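Local structure of putative aldehyde dehydrogenase (4YWE) at residues A[12-17]-A[209-214]; A[260-265]-A[417-422]; A[295-300]-A[408-413]. The protein probably oxidises aldehydes with NAD or NADP as the electron acceptor, as other members of the aldehyde dehydrogenase family do. All blocks are in the same frame, centred on the assembly; numbering follows the deposited sequence.

The first ordered residues already belong to interaction 1: residues 12-17 are met again at 209-214, closing a loop of 191 residues and joining the N-terminal hairpin to the end of strand 207-209. Only after this loop closes does interaction 2 open at 260-265, to be completed by 417-422. Interaction 3, between 295-300 and 408-413, is nested inside that second loop. Interactions 2 and 3 have centres 8 Å apart and share one sheet, in which strands 261-265 and 293-299 are neighbours; helix 403-410 of interaction 3 leads through a short loop into strand 418-422 of interaction 2. Interaction 1 lies on the opposite side of the chain's centre, about 21 Å from interaction 2 between nearest atoms.

Interaction 1 (A[12-17]-A[209-214])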
ATOM      1  N   ALA A  12     -11.851  43.481  -8.870  1.00 43.08           N
ATOM      2  CA  ALA A  12     -12.767  43.291  -7.752  1.00 42.92           C
ATOM      3  C   ALA A  12     -13.942  42.407  -8.157  1.00 44.61           C
ATOM      4  O   ALA A  12     -15.103  42.785  -7.991  1.00 45.82           O
ATOM      5  CB  ALA A  12     -13.265  44.634  -7.239  1.00 42.91           C
ATOM      6  N   LYS A  13     -13.633  41.230  -8.693  1.00 39.87           N
ATOM      7  CA  LYS A  13     -14.663  40.295  -9.132  1.00 34.84           C
ATOM      8  C   LYS A  13     -14.369  38.879  -8.648  1.00 31.03           C
ATOM      9  O   LYS A  13     -13.234  38.554  -8.296  1.00 26.88           O
ATOM     10  CB  LYS A  13     -14.784  40.304 -10.658  1.00 32.75           C
ATOM     11  CG  LYS A  13     -15.082  41.666 -11.262  1.00 33.07           C
ATOM     12  CD  LYS A  13     -15.109  41.602 -12.781  1.00 33.59           C
ATOM     13  CE  LYS A  13     -15.220  42.991 -13.392  1.00 37.26           C
ATOM     14  NZ  LYS A  13     -15.264  42.945 -14.880  1.00 41.24           N
ATOM     15  N   HIS A  14     -15.402  38.042  -8.629  1.00 30.74           N
ATOM     16  CA  HIS A  14     -15.237  36.626  -8.330  1.00 27.65           C
ATOM     17  C   HIS A  14     -14.784  35.892  -9.584  1.00 29.89           C
ATOM     18  O   HIS A  14     -14.839  36.440 -10.682  1.00 32.45           O
ATOM     19  CB  HIS A  14     -16.541  36.013  -7.812  1.00 24.83           C
ATOM     20  CG  HIS A  14     -17.061  36.661  -6.566  1.00 23.34           C
ATOM     21  ND1 HIS A  14     -16.325  36.740  -5.407  1.00 23.00           N
ATOM     22  CD2 HIS A  14     -18.253  37.246  -6.299  1.00 23.35           C
ATOM     23  CE1 HIS A  14     -17.037  37.355  -4.477  1.00 22.09           C
ATOM     24  NE2 HIS A  14     -18.210  37.671  -4.993  1.00 22.52           N
ATOM     25  N   PHE A  15     -14.337  34.652  -9.420  1.00 27.84           N
ATOM     26  CA  PHE A  15     -13.997  33.818 -10.564  1.00 29.07           C
ATOM     27  C   PHE A  15     -14.909  32.599 -10.593  1.00 27.98           C
ATOM     28  O   PHE A  15     -14.608  31.570  -9.991  1.00 28.76           O
ATOM     29  CB  PHE A  15     -12.529  33.394 -10.518  1.00 26.90           C
ATOM     30  CG  PHE A  15     -12.060  32.702 -11.767  1.00 26.91           C
ATOM     31  CD1 PHE A  15     -11.827  33.423 -12.926  1.00 20.05           C
ATOM     32  CD2 PHE A  15     -11.848  31.334 -11.779  1.00 22.81           C
ATOM     33  CE1 PHE A  15     -11.396  32.792 -14.077  1.00 22.63           C
ATOM     34  CE2 PHE A  15     -11.415  30.696 -12.928  1.00 23.78           C
ATOM     35  CZ  PHE A  15     -11.189  31.428 -14.080  1.00 20.77           C
ATOM     36  N   ILE A  16     -16.032  32.728 -11.292  1.00 30.56           N
ATOM     37  CA  ILE A  16     -17.041  31.680 -11.330  1.00 30.75           C
ATOM     38  C   ILE A  16     -17.244  31.189 -12.760  1.00 31.10           C
ATOM     39  O   ILE A  16     -17.392  31.991 -13.682  1.00 32.33           O
ATOM     40  CB  ILE A  16     -18.370  32.175 -10.728  1.00 32.29           C
ATOM     41  CG1 ILE A  16     -18.139  32.768  -9.336  1.00 31.59           C
ATOM     42  CG2 ILE A  16     -19.391  31.046 -10.679  1.00 34.83           C
ATOM     43  CD1 ILE A  16     -19.383  33.363  -8.707  1.00 30.76           C
ATOM     44  N   ALA A  17     -17.243  29.868 -12.928  1.00 24.43           N
ATOM     45  CA  ALA A  17     -17.467  29.230 -14.227  1.00 25.30           C
ATOM     46  C   ALA A  17     -16.480  29.711 -15.291  1.00 27.81           C
ATOM     47  O   ALA A  17     -16.846  29.886 -16.453  1.00 28.74           O
ATOM     48  CB  ALA A  17     -18.902  29.463 -14.693  1.00 25.44           C
ATOM     49  N   ILE A 209     -13.425  30.832  -7.376  1.00 15.93           N
ATOM     50  CA  ILE A 209     -12.943  31.669  -6.287  1.00 19.04           C
ATOM     51  C   ILE A 209     -13.999  32.699  -5.908  1.00 21.76           C
ATOM     52  O   ILE A 209     -14.464  33.462  -6.755  1.00 23.14           O
ATOM     53  CB  ILE A 209     -11.623  32.370  -6.656  1.00 20.20           C
ATOM     54  CG1 ILE A 209     -10.680  31.412  -7.389  1.00 24.92           C
ATOM     55  CG2 ILE A 209     -10.963  32.941  -5.411  1.00 18.88           C
ATOM     56  CD1 ILE A 209     -10.167  30.278  -6.534  1.00 26.80           C
ATOM     57  N   VAL A 210     -14.380  32.716  -4.636  1.00 22.30           N
ATOM     58  CA  VAL A 210     -15.309  33.722  -4.134  1.00 21.36           C
ATOM     59  C   VAL A 210     -14.675  34.467  -2.966  1.00 18.96           C
ATOM     60  O   VAL A 210     -14.565  33.932  -1.863  1.00 18.46           O
ATOM     61  CB  VAL A 210     -16.652  33.096  -3.717  1.00 21.57           C
ATOM     62  CG1 VAL A 210     -17.577  34.161  -3.136  1.00 17.16           C
ATOM     63  CG2 VAL A 210     -17.308  32.407  -4.902  1.00 22.32           C
ATOM     64  N   THR A 211     -14.252  35.702  -3.216  1.00 19.78           N
ATOM     65  CA  THR A 211     -13.678  36.536  -2.168  1.00 20.06           C
ATOM     66  C   THR A 211     -14.783  37.063  -1.261  1.00 21.33           C
ATOM     67  O   THR A 211     -15.952  37.049  -1.634  1.00 23.00           O
ATOM     68  CB  THR A 211     -12.887  37.722  -2.749  1.00 21.35           C
ATOM     69  OG1 THR A 211     -13.744  38.506  -3.590  1.00 25.25           O
ATOM     70  CG2 THR A 211     -11.704  37.223  -3.563  1.00 20.76           C
ATOM     71  N   GLY A 212     -14.411  37.522  -0.072  1.00 20.51           N
ATOM     72  CA  GLY A 212     -15.381  38.062   0.863  1.00 17.85           C
ATOM     73  C   GLY A 212     -15.052  37.795   2.318  1.00 17.36           C
ATOM     74  O   GLY A 212     -14.049  37.153   2.633  1.00 16.69           O
ATOM     75  N   TYR A 213     -15.902  38.294   3.209  1.00 20.53           N
ATOM     76  CA  TYR A 213     -15.698  38.113   4.641  1.00 23.19           C
ATOM     77  C   TYR A 213     -16.000  36.680   5.053  1.00 24.17           C
ATOM     78  O   TYR A 213     -16.831  36.010   4.441  1.00 26.73           O
ATOM     79  CB  TYR A 213     -16.572  39.083   5.441  1.00 21.81           C
ATOM     80  CG  TYR A 213     -16.187  40.536   5.285  1.00 22.41           C
ATOM     81  CD1 TYR A 213     -14.951  40.997   5.721  1.00 23.72           C
ATOM     82  CD2 TYR A 213     -17.064  41.450   4.717  1.00 23.45           C
ATOM     83  CE1 TYR A 213     -14.596  42.326   5.585  1.00 22.58           C
ATOM     84  CE2 TYR A 213     -16.718  42.781   4.578  1.00 20.81           C
ATOM     85  CZ  TYR A 213     -15.484  43.213   5.013  1.00 24.39           C
ATOM     86  OH  TYR A 213     -15.134  44.537   4.878  1.00 30.01           O
ATOM     87  N   GLY A 214     -15.320  36.214   6.095  1.00 26.48           N
ATOM     88  CA  GLY A 214     -15.550  34.882   6.619  1.00 26.26           C
ATOM     89  C   GLY A 214     -16.959  34.694   7.144  1.00 24.09           C
ATOM     90  O   GLY A 214     -17.572  33.648   6.935  1.00 24.67           O
TER
HETATM   91  O   HOH W   1     -12.297  39.832  -5.861  1.00 17.04           O
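Phe15 and Ile209 make a single antiparallel bridge between the N-terminal hairpin, strands 14-16 and 19-21, and strand 207-209 of a larger mixed sheet, the strand of a strand-turn-helix unit whose glycines Gly212 and Gly214 fit a Rossmann-type pattern, consistent with the coenzyme-binding domain of the family. They form a hydrogen-bonded pair: Phe15 N donates to Ile209 O at 2.9 Å, and Ile209 N returns a bond to Phe15 O at 3.0 Å. The first bond is nearly straight, with an N-H...O angle of 166°. On one side of the bridge Phe15 CB rests against Ile209 CB at 4.1 Å, while the Phe15 ring leads away towards Trp20; both side chains also touch helix 188-200.

His14 extends the contact past the bridge. Its CG stands anti to the carbonyl carbon (chi1 -59°), which lays the ring along Val210 and Thr211. Val210 CG1 sits over one ring face, 3.8 Å from the centroid and 27° off the normal, a CH-pi contact offset towards the rim. Thr211 N gives His14 ND1 a weak, bent bond of 3.2 Å, and Thr211 O lies at the ring edge, 3.1 Å from CE1. Thr211 OG1 is hydrogen-bonded to Ala44 O, and a water donates both to this hydroxyl, at 3.0 Å, and to Lys13 O, at 2.9 Å.

Interaction 2 (A[260-265]-A[417-422])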
ATOM      1  N   LYS A 260       1.107  25.384  19.205  1.00 17.91           N
ATOM      2  CA  LYS A 260       2.110  25.930  20.108  1.00 18.77           C
ATOM      3  C   LYS A 260       3.333  25.024  20.042  1.00 17.67           C
ATOM      4  O   LYS A 260       3.776  24.474  21.052  1.00 12.55           O
ATOM      5  CB  LYS A 260       1.571  26.024  21.537  1.00 21.47           C
ATOM      6  CG  LYS A 260       2.334  26.991  22.424  1.00 22.03           C
ATOM      7  CD  LYS A 260       2.186  28.420  21.926  1.00 23.86           C
ATOM      8  CE  LYS A 260       3.111  29.364  22.672  1.00 23.01           C
ATOM      9  NZ  LYS A 260       2.930  30.775  22.237  1.00 24.57           N
ATOM     10  N   SER A 261       3.866  24.876  18.833  1.00 16.33           N
ATOM     11  CA  SER A 261       4.906  23.897  18.538  1.00 14.82           C
ATOM     12  C   SER A 261       6.219  24.180  19.262  1.00 16.92           C
ATOM     13  O   SER A 261       6.754  25.284  19.180  1.00 17.73           O
ATOM     14  CB  SER A 261       5.145  23.841  17.030  1.00 15.67           C
ATOM     15  OG  SER A 261       3.952  23.493  16.345  1.00 14.32           O
ATOM     16  N   PRO A 262       6.740  23.168  19.972  1.00 12.69           N
ATOM     17  CA  PRO A 262       7.964  23.281  20.767  1.00 15.24           C
ATOM     18  C   PRO A 262       9.237  22.838  20.048  1.00 18.09           C
ATOM     19  O   PRO A 262       9.222  21.895  19.252  1.00 15.56           O
ATOM     20  CB  PRO A 262       7.678  22.354  21.947  1.00 13.66           C
ATOM     21  CG  PRO A 262       6.865  21.255  21.334  1.00 15.15           C
ATOM     22  CD  PRO A 262       6.053  21.887  20.216  1.00 15.05           C
ATOM     23  N   GLN A 263      10.331  23.534  20.337  1.00 20.02           N
ATOM     24  CA  GLN A 263      11.665  23.098  19.945  1.00 15.71           C
ATOM     25  C   GLN A 263      12.360  22.519  21.173  1.00 16.80           C
ATOM     26  O   GLN A 263      12.539  23.217  22.171  1.00 18.84           O
ATOM     27  CB  GLN A 263      12.476  24.260  19.371  1.00 17.00           C
ATOM     28  CG  GLN A 263      11.874  24.907  18.134  1.00 18.58           C
ATOM     29  CD  GLN A 263      12.449  24.353  16.847  1.00 19.39           C
ATOM     30  OE1 GLN A 263      12.887  23.204  16.792  1.00 20.74           O
ATOM     31  NE2 GLN A 263      12.462  25.175  15.803  1.00 13.92           N
ATOM     32  N   ILE A 264      12.743  21.248  21.106  1.00 16.07           N
ATOM     33  CA  ILE A 264      13.354  20.577  22.249  1.00 15.59           C
ATOM     34  C   ILE A 264      14.859  20.429  22.046  1.00 18.94           C
ATOM     35  O   ILE A 264      15.304  19.705  21.155  1.00 21.80           O
ATOM     36  CB  ILE A 264      12.699  19.208  22.500  1.00 17.96           C
ATOM     37  CG1 ILE A 264      11.177  19.346  22.551  1.00 19.82           C
ATOM     38  CG2 ILE A 264      13.223  18.595  23.791  1.00 21.00           C
ATOM     39  CD1 ILE A 264      10.442  18.022  22.572  1.00 21.09           C
ATOM     40  N   VAL A 265      15.639  21.113  22.881  1.00 16.23           N
ATOM     41  CA  VAL A 265      17.092  21.109  22.746  1.00 21.46           C
ATOM     42  C   VAL A 265      17.767  20.455  23.949  1.00 24.71           C
ATOM     43  O   VAL A 265      17.534  20.847  25.094  1.00 26.14           O
ATOM     44  CB  VAL A 265      17.631  22.538  22.550  1.00 19.38           C
ATOM     45  CG1 VAL A 265      19.128  22.502  22.277  1.00 17.74           C
ATOM     46  CG2 VAL A 265      16.895  23.235  21.418  1.00 16.48           C
ATOM     47  N   LEU A 417       0.773  20.057  16.828  1.00 19.28           N
ATOM     48  CA  LEU A 417       0.868  20.166  15.378  1.00 17.40           C
ATOM     49  C   LEU A 417       2.224  19.696  14.856  1.00 19.33           C
ATOM     50  O   LEU A 417       2.298  18.793  14.021  1.00 18.45           O
ATOM     51  CB  LEU A 417       0.608  21.612  14.944  1.00 15.43           C
ATOM     52  CG  LEU A 417       0.509  21.884  13.444  1.00 14.76           C
ATOM     53  CD1 LEU A 417      -0.564  21.015  12.816  1.00 13.28           C
ATOM     54  CD2 LEU A 417       0.219  23.354  13.188  1.00 15.87           C
ATOM     55  N   VAL A 418       3.291  20.315  15.354  1.00 20.36           N
ATOM     56  CA  VAL A 418       4.652  20.004  14.929  1.00 18.82           C
ATOM     57  C   VAL A 418       5.574  20.031  16.150  1.00 21.56           C
ATOM     58  O   VAL A 418       5.322  20.765  17.103  1.00 24.65           O
ATOM     59  CB  VAL A 418       5.126  20.992  13.824  1.00 13.20           C
ATOM     60  CG1 VAL A 418       6.638  20.965  13.649  1.00 14.87           C
ATOM     61  CG2 VAL A 418       4.435  20.690  12.499  1.00 10.90           C
ATOM     62  N   ALA A 419       6.620  19.210  16.140  1.00 21.44           N
ATOM     63  CA  ALA A 419       7.627  19.261  17.192  1.00 20.94           C
ATOM     64  C   ALA A 419       9.027  19.061  16.616  1.00 21.83           C
ATOM     65  O   ALA A 419       9.223  18.266  15.697  1.00 12.46           O
ATOM     66  CB  ALA A 419       7.338  18.219  18.258  1.00 20.54           C
ATOM     67  N   GLY A 420       9.992  19.797  17.158  1.00 19.21           N
ATOM     68  CA  GLY A 420      11.378  19.667  16.745  1.00 13.29           C
ATOM     69  C   GLY A 420      12.262  19.098  17.839  1.00 16.77           C
ATOM     70  O   GLY A 420      12.164  19.499  18.999  1.00 17.10           O
ATOM     71  N   ILE A 421      13.127  18.158  17.469  1.00 18.23           N
ATOM     72  CA  ILE A 421      14.028  17.519  18.421  1.00 19.12           C
ATOM     73  C   ILE A 421      15.480  17.799  18.054  1.00 19.82           C
ATOM     74  O   ILE A 421      15.917  17.488  16.947  1.00 21.21           O
ATOM     75  CB  ILE A 421      13.783  16.001  18.490  1.00 17.82           C
ATOM     76  CG1 ILE A 421      12.359  15.702  18.961  1.00 15.76           C
ATOM     77  CG2 ILE A 421      14.800  15.342  19.410  1.00 15.46           C
ATOM     78  CD1 ILE A 421      12.013  14.226  18.948  1.00 15.75           C
ATOM     79  N   TRP A 422      16.229  18.380  18.986  1.00 15.71           N
ATOM     80  CA  TRP A 422      17.642  18.654  18.754  1.00 20.83           C
ATOM     81  C   TRP A 422      18.518  17.915  19.762  1.00 21.93           C
ATOM     82  O   TRP A 422      18.618  18.312  20.923  1.00 28.08           O
ATOM     83  CB  TRP A 422      17.914  20.158  18.811  1.00 16.42           C
ATOM     84  CG  TRP A 422      17.186  20.933  17.755  1.00 19.05           C
ATOM     85  CD1 TRP A 422      15.940  21.481  17.853  1.00 22.10           C
ATOM     86  CD2 TRP A 422      17.653  21.237  16.436  1.00 15.96           C
ATOM     87  NE1 TRP A 422      15.605  22.111  16.679  1.00 20.11           N
ATOM     88  CE2 TRP A 422      16.643  21.976  15.791  1.00 15.42           C
ATOM     89  CE3 TRP A 422      18.832  20.956  15.735  1.00 24.95           C
ATOM     90  CZ2 TRP A 422      16.770  22.438  14.485  1.00 16.15           C
ATOM     91  CZ3 TRP A 422      18.959  21.419  14.436  1.00 23.31           C
ATOM     92  CH2 TRP A 422      17.935  22.150  13.825  1.00 20.08           C
TER
HETATM   93  O   HOH W   2       1.419  22.425  18.629  1.00 17.17           O
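Gln263 bends at its second torsion (chi2 -96°), and Trp422 holds CG anti to its carbonyl carbon; with these settings the two side chains run side by side on one face of the sheet, pointing the same way. Trp422 NE1 donates to Gln263 OE1 at 2.9 Å. The acceptor lies in the indole plane, but the amide is turned 43° from the ring, and the N-H arrives above the carbonyl plane. Gly420, paired with Gln263, carries no side chain on this face, and OE1 passes over that position. Val265 CG2 meets Trp422 CD1 at 4.1 Å, while helix 271-283 packs on Gln263 and Trp422.

Beneath these groups the backbones bond in parallel fashion. Gly420 N donates to Pro262 O at 3.1 Å. Ile264 N donates in turn to Gly420 O at 2.8 Å, and its own carbonyl continues the pattern: Trp422 N reaches Ile264 O at 2.7 Å. Pro262 has no N-H to give: its CD lies 3.4 Å from Val418 O instead. At the N-terminal end Val418 N reaches Ser261 OG only weakly, at 3.4 Å, and one water accepts from both Lys260 N and Leu417 N. The axes of strands 261-265 and 418-422 differ in direction by just 8°, a parallel pair within the alpha/beta sheet typical of the aldehyde dehydrogenase catalytic domain, with Leu417 about 5 Å, side chain to side chain, from Glu256, the predicted active-site residue.

Interaction 3 (A[295-300]-A[408-413]); sequences RVLIER and ALANGT
Arg295 grips the carboxyl end of helix 403-410 through the carbonyls of Leu409 and Ala410, in a strand-to-helix contact where the helix lies on the sheet containing strand 293-299. The evidence is a two-pronged donation. NH1 gives a hydrogen bond to Leu409 O at 2.8 Å and NH2 one to Ala410 O at 3.1 Å; the second is almost straight, with an N-H...O angle of 173°. Both oxygens lie close to the guanidinium plane, at its edge. A bend at the third torsion (chi3 -60°) turns the group towards the helix end. Leu409 O also accepts from Gly412 N at 3.2 Å, and the two donors come from opposite faces of its carbonyl plane. NH2 is shared as well, since it also donates to Lys260 O on the loop before the neighbouring strand.

In topology this helix is the connection of a beta-alpha-beta crossover: it links strand 394-400 to strand 418-422, parallel to each other, and passes over the two strands that separate them, 293-299 and 261-265. A positive group at its carboxyl end would be expected to suit the helix dipole. Thr413, beyond the helix, places CG2 over the centre of one guanidinium face, 3.6 Å from Arg295 CZ, the two side chains meeting tip to tip; its OG1 is bonded to Tyr415 N. Two residues along the strand from Arg295, Leu297 supplies the apolar part. Its CD1 comes 3.9 Å from Leu409 CB and 4.2 Å from Ala410 CB, and Ala410 also touches Pro262 of the next strand.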
ATOM      1  N   ARG A 295       7.816  27.831  21.029  1.00 19.36           N
ATOM      2  CA  ARG A 295       8.367  27.390  22.305  1.00 19.28           C
ATOM      3  C   ARG A 295       9.710  26.712  22.094  1.00 17.21           C
ATOM      4  O   ARG A 295       9.854  25.866  21.211  1.00 17.34           O
ATOM      5  CB  ARG A 295       7.413  26.427  23.017  1.00 18.90           C
ATOM      6  CG  ARG A 295       6.196  27.077  23.651  1.00 19.48           C
ATOM      7  CD  ARG A 295       5.384  26.044  24.420  1.00 16.75           C
ATOM      8  NE  ARG A 295       4.910  24.970  23.552  1.00 15.92           N
ATOM      9  CZ  ARG A 295       4.742  23.709  23.940  1.00 17.26           C
ATOM     10  NH1 ARG A 295       5.015  23.355  25.189  1.00 19.41           N
ATOM     11  NH2 ARG A 295       4.305  22.801  23.078  1.00 17.20           N
ATOM     12  N   VAL A 296      10.695  27.083  22.903  1.00 19.35           N
ATOM     13  CA  VAL A 296      11.970  26.382  22.887  1.00 20.98           C
ATOM     14  C   VAL A 296      12.240  25.809  24.277  1.00 22.03           C
ATOM     15  O   VAL A 296      12.326  26.537  25.267  1.00 25.76           O
ATOM     16  CB  VAL A 296      13.120  27.295  22.401  1.00 20.34           C
ATOM     17  CG1 VAL A 296      13.155  28.607  23.173  1.00 18.92           C
ATOM     18  CG2 VAL A 296      14.452  26.565  22.489  1.00 21.02           C
ATOM     19  N   LEU A 297      12.340  24.486  24.340  1.00 21.71           N
ATOM     20  CA  LEU A 297      12.584  23.789  25.594  1.00 20.86           C
ATOM     21  C   LEU A 297      14.035  23.330  25.638  1.00 16.47           C
ATOM     22  O   LEU A 297      14.452  22.493  24.839  1.00 16.34           O
ATOM     23  CB  LEU A 297      11.635  22.598  25.745  1.00 21.32           C
ATOM     24  CG  LEU A 297      10.170  22.866  25.388  1.00 21.77           C
ATOM     25  CD1 LEU A 297       9.345  21.593  25.488  1.00 14.87           C
ATOM     26  CD2 LEU A 297       9.585  23.959  26.271  1.00 23.94           C
ATOM     27  N   ILE A 298      14.800  23.887  26.571  1.00 18.23           N
ATOM     28  CA  ILE A 298      16.235  23.644  26.626  1.00 20.17           C
ATOM     29  C   ILE A 298      16.617  22.897  27.896  1.00 22.32           C
ATOM     30  O   ILE A 298      16.178  23.257  28.986  1.00 24.36           O
ATOM     31  CB  ILE A 298      17.019  24.965  26.532  1.00 18.08           C
ATOM     32  CG1 ILE A 298      16.415  25.875  25.463  1.00 17.56           C
ATOM     33  CG2 ILE A 298      18.487  24.690  26.252  1.00 18.63           C
ATOM     34  CD1 ILE A 298      16.901  27.309  25.538  1.00 17.97           C
ATOM     35  N   GLU A 299      17.438  21.862  27.755  1.00 22.41           N
ATOM     36  CA  GLU A 299      17.958  21.147  28.913  1.00 24.11           C
ATOM     37  C   GLU A 299      18.735  22.121  29.793  1.00 23.85           C
ATOM     38  O   GLU A 299      19.388  23.033  29.287  1.00 23.48           O
ATOM     39  CB  GLU A 299      18.844  19.977  28.481  1.00 24.79           C
ATOM     40  CG  GLU A 299      19.343  19.117  29.630  1.00 26.71           C
ATOM     41  CD  GLU A 299      20.138  17.916  29.158  1.00 28.72           C
ATOM     42  OE1 GLU A 299      20.136  17.642  27.939  1.00 25.59           O
ATOM     43  OE2 GLU A 299      20.768  17.248  30.005  1.00 33.79           O
ATOM     44  N   ARG A 300      18.648  21.928  31.106  1.00 22.41           N
ATOM     45  CA  ARG A 300      19.205  22.867  32.077  1.00 22.91           C
ATOM     46  C   ARG A 300      20.685  23.176  31.852  1.00 23.51           C
ATOM     47  O   ARG A 300      21.119  24.314  32.026  1.00 24.31           O
ATOM     48  CB  ARG A 300      19.008  22.331  33.497  1.00 24.48           C
ATOM     49  CG  ARG A 300      17.555  22.211  33.921  1.00 24.89           C
ATOM     50  CD  ARG A 300      17.436  21.963  35.417  1.00 31.12           C
ATOM     51  NE  ARG A 300      16.049  22.007  35.873  1.00 37.08           N
ATOM     52  CZ  ARG A 300      15.673  21.873  37.140  1.00 41.44           C
ATOM     53  NH1 ARG A 300      16.582  21.687  38.088  1.00 42.78           N
ATOM     54  NH2 ARG A 300      14.388  21.928  37.461  1.00 42.41           N
ATOM     55  N   ALA A 408       6.426  16.101  29.002  1.00 16.00           N
ATOM     56  CA  ALA A 408       5.336  16.700  29.766  1.00 24.55           C
ATOM     57  C   ALA A 408       5.102  18.149  29.348  1.00 22.99           C
ATOM     58  O   ALA A 408       3.962  18.574  29.165  1.00 23.35           O
ATOM     59  CB  ALA A 408       5.628  16.617  31.257  1.00 23.90           C
ATOM     60  N   LEU A 409       6.186  18.902  29.198  1.00 15.77           N
ATOM     61  CA  LEU A 409       6.095  20.291  28.763  1.00 21.42           C
ATOM     62  C   LEU A 409       5.593  20.389  27.323  1.00 23.80           C
ATOM     63  O   LEU A 409       4.727  21.209  27.016  1.00 23.83           O
ATOM     64  CB  LEU A 409       7.453  20.985  28.892  1.00 20.93           C
ATOM     65  CG  LEU A 409       7.963  21.244  30.312  1.00 21.39           C
ATOM     66  CD1 LEU A 409       9.362  21.839  30.282  1.00 16.86           C
ATOM     67  CD2 LEU A 409       7.004  22.152  31.060  1.00 16.73           C
ATOM     68  N   ALA A 410       6.136  19.545  26.451  1.00 14.53           N
ATOM     69  CA  ALA A 410       5.791  19.569  25.031  1.00 16.38           C
ATOM     70  C   ALA A 410       4.320  19.239  24.787  1.00 17.18           C
ATOM     71  O   ALA A 410       3.653  19.902  23.995  1.00 19.00           O
ATOM     72  CB  ALA A 410       6.678  18.608  24.259  1.00 13.86           C
ATOM     73  N   ASN A 411       3.816  18.213  25.467  1.00 17.42           N
ATOM     74  CA  ASN A 411       2.424  17.805  25.311  1.00 15.87           C
ATOM     75  C   ASN A 411       1.504  18.547  26.278  1.00 17.55           C
ATOM     76  O   ASN A 411       0.316  18.239  26.372  1.00 18.39           O
ATOM     77  CB  ASN A 411       2.279  16.295  25.521  1.00 16.81           C
ATOM     78  CG  ASN A 411       3.114  15.485  24.550  1.00 18.41           C
ATOM     79  OD1 ASN A 411       3.503  15.974  23.490  1.00 13.42           O
ATOM     80  ND2 ASN A 411       3.388  14.235  24.905  1.00 17.17           N
ATOM     81  N   GLY A 412       2.055  19.529  26.984  1.00 18.28           N
ATOM     82  CA  GLY A 412       1.333  20.210  28.045  1.00 18.05           C
ATOM     83  C   GLY A 412       0.339  21.278  27.628  1.00 18.46           C
ATOM     84  O   GLY A 412      -0.365  21.833  28.470  1.00 17.08           O
ATOM     85  N   THR A 413       0.280  21.576  26.333  1.00 20.63           N
ATOM     86  CA  THR A 413      -0.658  22.573  25.826  1.00 18.80           C
ATOM     87  C   THR A 413      -1.813  21.866  25.115  1.00 17.55           C
ATOM     88  O   THR A 413      -1.721  20.673  24.829  1.00 19.14           O
ATOM     89  CB  THR A 413       0.037  23.570  24.863  1.00 17.07           C
ATOM     90  OG1 THR A 413       0.163  22.987  23.560  1.00 16.95           O
ATOM     91  CG2 THR A 413       1.408  23.959  25.393  1.00 15.48           C
TER